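Local coordinates for protein cysteine desulfurase (Thermococcus onnurineus, PDB 5B89) that probably catalyses the pyridoxal-phosphate-dependent transfer of sulfur from L-cysteine to a sulfur carrier, releasing L-alanine, at residues Ala205-Ala211 against Leu225-Ala231. Residues are numbered along the deposited sequence.
Sequences AIFVVDA and LHADFLA. With PLP (pyridoxal-5'-phosphate), chain G.
F207 lays its ring edge along the loop before strand 229-231: CE2 is 3.2 Å from L225 O and CD2 3.5 Å from H226 O. H226 sits in the left-handed helical region (phi/psi 57/34). Strands 206-210 and 229-231 run parallel, axes 4.7 Å apart at 9°. V208 pairs with F229, V209 with L230 and D210 with A231. Hydrogen bonds run from D228 N (2.9 Å) and F229 N (3.2 Å) to F207 O, V209 N to F229 O (2.9 Å), A231 N to V209 O (3.0 Å) and A211 N to A231 O (2.9 Å). They are neighbours in the seven-stranded mixed sheet of fold-type I PLP enzymes. D210 (chi1 t) sets OD2 2.6 Å from N1, the PLP pyridine nitrogen, a hallmark of this fold; its OD1 takes the A212 amide. On opposite faces, V209 CB meets L230 CD1 and I206 CG2 meets F229 CE1, both at 3.9 Å. D228 (chi1 m) points across: OD2 accepts F207 N at 2.9 Å, and OD1 forms a salt bridge with R250.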
loop_
_atom_site.group_PDB
_atom_site.type_symbol
_atom_site.label_atom_id
_atom_site.label_comp_id
_atom_site.label_asym_id
_atom_site.label_seq_id
_atom_site.Cartn_x
_atom_site.Cartn_y
_atom_site.Cartn_z
ATOM N N ALA B 205 -7.134 29.190 -5.857
ATOM C CA ALA B 205 -6.935 27.891 -6.471
ATOM C C ALA B 205 -6.535 26.887 -5.360
ATOM O O ALA B 205 -5.748 27.234 -4.486
ATOM C CB ALA B 205 -5.776 27.988 -7.475
ATOM N N ILE B 206 -7.004 25.669 -5.493
ATOM C CA ILE B 206 -6.547 24.559 -4.624
ATOM C C ILE B 206 -5.052 24.285 -5.004
ATOM O O ILE B 206 -4.768 24.244 -6.184
ATOM C CB ILE B 206 -7.382 23.361 -4.802
ATOM C CG1 ILE B 206 -8.819 23.654 -4.323
ATOM C CG2 ILE B 206 -6.749 22.129 -4.038
ATOM C CD1 ILE B 206 -9.787 22.610 -4.782
ATOM N N PHE B 207 -4.209 24.141 -3.990
ATOM C CA PHE B 207 -2.752 23.914 -4.208
ATOM C C PHE B 207 -2.313 22.469 -3.755
ATOM O O PHE B 207 -2.435 22.205 -2.574
ATOM C CB PHE B 207 -1.999 25.003 -3.487
ATOM C CG PHE B 207 -0.521 25.121 -3.922
ATOM C CD1 PHE B 207 -0.182 25.263 -5.255
ATOM C CD2 PHE B 207 0.459 25.074 -2.948
ATOM C CE1 PHE B 207 1.180 25.394 -5.599
ATOM C CE2 PHE B 207 1.785 25.177 -3.268
ATOM C CZ PHE B 207 2.157 25.368 -4.576
ATOM N N VAL B 208 -1.853 21.765 -4.707
ATOM C CA VAL B 208 -1.386 20.373 -4.521
ATOM C C VAL B 208 0.111 20.312 -4.744
ATOM O O VAL B 208 0.600 20.736 -5.802
ATOM C CB VAL B 208 -2.091 19.490 -5.478
ATOM C CG1 VAL B 208 -1.691 18.002 -5.321
ATOM C CG2 VAL B 208 -3.614 19.571 -5.426
ATOM N N VAL B 209 0.811 19.725 -3.771
ATOM C CA VAL B 209 2.293 19.683 -3.827
ATOM C C VAL B 209 2.728 18.164 -3.904
ATOM O O VAL B 209 2.403 17.385 -2.995
ATOM C CB VAL B 209 2.973 20.346 -2.667
ATOM C CG1 VAL B 209 4.477 20.277 -2.750
ATOM C CG2 VAL B 209 2.545 21.813 -2.578
ATOM N N ASP B 210 3.492 17.830 -4.920
ATOM C CA ASP B 210 4.176 16.530 -5.026
ATOM C C ASP B 210 5.529 16.708 -4.395
ATOM O O ASP B 210 6.472 17.296 -5.008
ATOM C CB ASP B 210 4.289 16.073 -6.500
ATOM C CG ASP B 210 5.174 14.823 -6.739
ATOM O OD1 ASP B 210 5.752 14.375 -5.730
ATOM O OD2 ASP B 210 5.366 14.456 -7.939
ATOM N N ALA B 211 5.706 16.248 -3.136
ATOM C CA ALA B 211 6.905 16.382 -2.341
ATOM C C ALA B 211 7.705 15.047 -2.358
ATOM O O ALA B 211 8.532 14.861 -1.441
ATOM C CB ALA B 211 6.582 16.865 -0.960
ATOM N N LEU B 225 4.417 26.195 2.699
ATOM C CA LEU B 225 4.186 25.956 1.310
ATOM C C LEU B 225 2.776 26.338 0.850
ATOM O O LEU B 225 2.441 26.232 -0.315
ATOM C CB LEU B 225 4.420 24.469 1.020
ATOM C CG LEU B 225 5.858 24.011 1.168
ATOM C CD1 LEU B 225 5.894 22.496 0.858
ATOM C CD2 LEU B 225 6.951 24.798 0.389
ATOM N N HIS B 226 1.923 26.678 1.827
ATOM C CA HIS B 226 0.514 26.943 1.534
ATOM C C HIS B 226 -0.224 25.832 0.870
ATOM O O HIS B 226 -1.126 25.945 0.093
ATOM C CB HIS B 226 0.298 28.230 0.693
ATOM C CG HIS B 226 1.048 29.423 1.200
ATOM N ND1 HIS B 226 2.263 29.891 0.708
ATOM C CD2 HIS B 226 0.767 30.153 2.299
ATOM C CE1 HIS B 226 2.640 30.929 1.455
ATOM N NE2 HIS B 226 1.747 31.108 2.415
ATOM N N ALA B 227 0.178 24.598 1.259
ATOM C CA ALA B 227 -0.424 23.401 0.693
ATOM C C ALA B 227 -1.851 23.102 1.209
ATOM O O ALA B 227 -2.100 23.190 2.366
ATOM C CB ALA B 227 0.501 22.167 0.999
ATOM N N ASP B 228 -2.692 22.735 0.267
ATOM C CA ASP B 228 -3.986 22.149 0.561
ATOM C C ASP B 228 -3.915 20.590 0.556
ATOM O O ASP B 228 -4.590 19.945 1.360
ATOM C CB ASP B 228 -5.027 22.608 -0.417
ATOM C CG ASP B 228 -5.261 24.171 -0.293
ATOM O OD1 ASP B 228 -5.386 24.654 0.828
ATOM O OD2 ASP B 228 -5.270 24.743 -1.393
ATOM N N PHE B 229 -3.119 20.051 -0.357
ATOM C CA PHE B 229 -2.835 18.593 -0.411
ATOM C C PHE B 229 -1.384 18.503 -0.641
ATOM O O PHE B 229 -0.769 19.280 -1.392
ATOM C CB PHE B 229 -3.608 17.940 -1.511
ATOM C CG PHE B 229 -5.094 18.017 -1.329
ATOM C CD1 PHE B 229 -5.779 19.111 -1.733
ATOM C CD2 PHE B 229 -5.801 16.953 -0.800
ATOM C CE1 PHE B 229 -7.160 19.163 -1.548
ATOM C CE2 PHE B 229 -7.176 17.009 -0.572
ATOM C CZ PHE B 229 -7.832 18.094 -0.971
ATOM N N LEU B 230 -0.792 17.443 -0.047
ATOM C CA LEU B 230 0.665 17.193 -0.205
ATOM C C LEU B 230 0.934 15.724 -0.150
ATOM O O LEU B 230 0.321 15.069 0.686
ATOM C CB LEU B 230 1.483 17.961 0.751
ATOM C CG LEU B 230 3.007 17.859 0.617
ATOM C CD1 LEU B 230 3.671 19.119 1.005
ATOM C CD2 LEU B 230 3.524 16.736 1.470
ATOM N N ALA B 231 1.771 15.235 -1.056
ATOM C CA ALA B 231 2.030 13.744 -1.129
ATOM C C ALA B 231 3.533 13.529 -1.027
ATOM O O ALA B 231 4.327 14.314 -1.543
ATOM C CB ALA B 231 1.558 13.245 -2.480
HETATM N N1 PLP G . 6.894 12.388 -8.052
HETATM C C2 PLP G . 8.230 12.644 -7.992
HETATM C C2A PLP G . 8.762 14.052 -8.148
HETATM C C3 PLP G . 9.077 11.534 -7.824
HETATM O O3 PLP G . 10.416 11.734 -7.753
HETATM C C4 PLP G . 8.531 10.238 -7.642
HETATM C C4A PLP G . 9.540 9.028 -7.518
HETATM C C5 PLP G . 7.120 10.095 -7.639
HETATM C C6 PLP G . 6.294 11.175 -7.865
HETATM C C5A PLP G . 6.533 8.695 -7.491
HETATM O O4P PLP G . 6.821 8.201 -6.147
HETATM P P PLP G . 6.336 6.746 -5.934
HETATM O O1P PLP G . 6.798 6.435 -4.592
HETATM O O2P PLP G . 7.050 5.917 -7.004
HETATM O O3P PLP G . 4.894 6.705 -6.137
HETATM O O HOH W 1 -4.711 27.614 -1.831
#